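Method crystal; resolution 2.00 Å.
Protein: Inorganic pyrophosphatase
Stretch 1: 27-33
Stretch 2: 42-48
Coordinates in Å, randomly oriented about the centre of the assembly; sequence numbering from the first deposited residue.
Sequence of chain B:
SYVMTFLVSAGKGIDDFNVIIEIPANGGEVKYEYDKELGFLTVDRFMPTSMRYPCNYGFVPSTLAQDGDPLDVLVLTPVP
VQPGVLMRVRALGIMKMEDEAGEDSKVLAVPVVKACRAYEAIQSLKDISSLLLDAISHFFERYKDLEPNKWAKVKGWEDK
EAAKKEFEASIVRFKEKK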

# COMPACT_ATOMS: atom_id res chain seq x y z
N GLY B 27 9.51 1.45 6.89
CA GLY B 27 8.77 2.60 7.38
C GLY B 27 9.73 3.70 7.81
O GLY B 27 10.87 3.73 7.37
N GLY B 28 9.27 4.60 8.67
CA GLY B 28 10.14 5.63 9.20
C GLY B 28 9.73 7.05 8.89
O GLY B 28 10.12 7.97 9.60
N GLU B 29 8.94 7.24 7.83
CA GLU B 29 8.43 8.57 7.51
C GLU B 29 7.77 9.17 8.74
O GLU B 29 7.84 10.38 8.97
CB GLU B 29 7.45 8.52 6.34
CG GLU B 29 8.09 8.16 5.00
CD GLU B 29 7.18 8.44 3.83
OE1 GLU B 29 6.52 7.49 3.34
OE2 GLU B 29 7.11 9.61 3.38
N VAL B 30 7.12 8.31 9.52
CA VAL B 30 6.73 8.64 10.88
C VAL B 30 7.48 7.70 11.80
O VAL B 30 7.49 6.49 11.57
CB VAL B 30 5.24 8.42 11.15
CG1 VAL B 30 4.86 8.99 12.51
CG2 VAL B 30 4.40 9.05 10.07
N LYS B 31 8.10 8.24 12.84
CA LYS B 31 8.76 7.41 13.84
C LYS B 31 7.93 7.39 15.11
O LYS B 31 7.57 8.44 15.64
CB LYS B 31 10.17 7.91 14.12
CG LYS B 31 10.86 7.17 15.25
CD LYS B 31 12.27 7.70 15.50
CE LYS B 31 13.03 6.80 16.45
NZ LYS B 31 12.24 6.46 17.67
N TYR B 32 7.63 6.19 15.60
CA TYR B 32 6.83 6.04 16.81
C TYR B 32 7.71 5.69 18.00
O TYR B 32 8.80 5.16 17.84
CB TYR B 32 5.77 4.96 16.62
CG TYR B 32 4.77 5.25 15.52
CD1 TYR B 32 3.85 6.28 15.64
CD2 TYR B 32 4.74 4.48 14.36
CE1 TYR B 32 2.93 6.55 14.64
CE2 TYR B 32 3.82 4.74 13.35
CZ TYR B 32 2.92 5.77 13.50
OH TYR B 32 2.02 6.04 12.50
N GLU B 33 7.21 5.99 19.19
CA GLU B 33 7.83 5.57 20.44
C GLU B 33 6.75 5.04 21.36
O GLU B 33 5.67 5.63 21.44
CB GLU B 33 8.54 6.74 21.12
CG GLU B 33 10.00 6.92 20.73
CD GLU B 33 10.69 8.01 21.53
OE1 GLU B 33 10.00 8.96 21.96
OE2 GLU B 33 11.91 7.91 21.76
N THR B 42 3.23 6.40 20.66
CA THR B 42 3.19 7.84 20.45
C THR B 42 4.01 8.23 19.24
O THR B 42 4.89 7.48 18.80
CB THR B 42 3.77 8.60 21.67
OG1 THR B 42 5.15 8.25 21.83
CG2 THR B 42 3.00 8.25 22.94
N VAL B 43 3.72 9.40 18.68
CA VAL B 43 4.54 9.93 17.60
C VAL B 43 5.79 10.56 18.19
O VAL B 43 5.70 11.42 19.07
CB VAL B 43 3.78 10.97 16.76
CG1 VAL B 43 4.74 11.75 15.88
CG2 VAL B 43 2.71 10.29 15.92
N ASP B 44 6.95 10.10 17.74
CA ASP B 44 8.22 10.71 18.12
C ASP B 44 8.50 11.88 17.19
O ASP B 44 8.50 13.04 17.61
CB ASP B 44 9.36 9.69 18.08
CG ASP B 44 10.70 10.30 18.45
OD1 ASP B 44 10.72 11.41 19.02
OD2 ASP B 44 11.74 9.66 18.17
N ARG B 45 8.73 11.58 15.92
CA ARG B 45 8.95 12.63 14.93
C ARG B 45 8.71 12.17 13.51
O ARG B 45 8.68 10.97 13.23
CB ARG B 45 10.38 13.18 15.05
CG ARG B 45 11.44 12.23 14.54
CD ARG B 45 12.84 12.74 14.86
NE ARG B 45 13.12 12.72 16.29
CZ ARG B 45 12.99 13.78 17.09
NH1 ARG B 45 12.60 14.94 16.60
NH2 ARG B 45 13.26 13.67 18.38
N PHE B 46 8.54 13.13 12.61
CA PHE B 46 8.48 12.86 11.19
C PHE B 46 9.84 13.12 10.56
O PHE B 46 10.43 14.19 10.76
CB PHE B 46 7.40 13.71 10.52
CG PHE B 46 6.01 13.41 11.01
CD1 PHE B 46 5.55 13.97 12.19
CD2 PHE B 46 5.17 12.57 10.30
CE1 PHE B 46 4.27 13.70 12.65
CE2 PHE B 46 3.89 12.30 10.76
CZ PHE B 46 3.45 12.86 11.93
N MSE B 47 10.35 12.14 9.82
CA MSE B 47 11.64 12.27 9.15
C MSE B 47 11.50 12.98 7.82
O MSE B 47 10.71 12.57 6.97
CB MSE B 47 12.25 10.89 8.89
CG MSE B 47 12.66 10.11 10.12
SE MSE B 47 13.24 8.33 9.58
CE MSE B 47 14.63 8.83 8.32
N PRO B 48 12.28 14.06 7.62
CA PRO B 48 12.33 14.78 6.34
C PRO B 48 13.13 14.01 5.28
O PRO B 48 12.78 14.04 4.10
CB PRO B 48 13.07 16.08 6.70
CG PRO B 48 13.07 16.15 8.20
CD PRO B 48 13.07 14.73 8.66
O HOH W 1 7.67 12.61 7.13
O HOH W 2 7.55 10.33 22.54

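The two stretches pair through antiparallel strands 30-33 and 42-46, with a beta bulge in the second. Together they bury 594 Å² of surface. G27 lies beyond the reach of the partner stretch.

G28 is the first residue to make contact. Its carbonyl O lies 3.1 Å from SE of M47, a selenomethionine. The backbone angles of G28, phi 120° and psi -23°, call for glycine, because a CB here would be jammed against the carbonyl O of G27. The same CB would also sit tight against SE of M47.

E29 points its side chain away from the partner and makes its contacts through the backbone. Its carbonyl O accepts a hydrogen bond from M47 N at 3.2 Å. The same oxygen receives a CA-H...O contact from F46 CA at 3.4 Å. Water 1 joins the two stretches here, donating to E29 O at 2.9 Å and to M47 O at 3.0 Å.

V30 faces F46 in a non-hydrogen-bonded pair, with the two CA atoms 4.6 Å apart. The link is therefore made by side chains, which share one face of the sheet. V30 CG1 lies over the face of the F46 ring, 4.3 Å from its centroid, in a CH-pi contact. V30 CG2 comes within 3.4 Å of F46 CE2. V30 CG1 also packs against V43 CG2 at 4.2 Å.

K31 and R45 form a hydrogen-bonded pair. K31 N donates to R45 O at 2.8 Å with a nearly straight geometry of 162°. The return bond shows the bulge. K31 O takes a short bond of 2.7 Å from D44 N and a weak one of 3.4 Å from R45 N, so two successive amides converge on one carbonyl. D44 has phi -86° and psi -66°, unlike its extended neighbours, and is the extra residue in the register. Its CB points toward stretch 1. The K31 side chain is extended through chi3 and turns at chi4 (m), which leaves NZ 3.3 Å from D44 OD2, a salt bridge with a weak hydrogen bond. D44 OD1 also lies 3.5 Å from R45 NH2, but well out of the guanidinium plane, so that salt bridge rests on charge alone.

Past the bulge, Y32 pairs with V43, again without hydrogen bonds between them. Their side chains diverge, yet Y32 CE1 still reaches V43 CG2 at 4.0 Å. Y32 CA makes a CA-H...O contact of 3.1 Å with T42 O. The Y32 hydroxyl is hydrogen-bonded elsewhere in the structure.

E33, the last residue of stretch 1, pairs with T42. E33 N donates to T42 O at 2.8 Å, and T42 N donates to E33 O at 2.7 Å. T42 OG1 donates to the same E33 O, also at 2.7 Å, so this carbonyl accepts from both backbone and side chain. Water 2 donates to E33 OE1 at 2.9 Å and to T42 OG1 at 3.3 Å. E33 OE1 lies 3.9 Å from D44 OD1, a close approach of like charges.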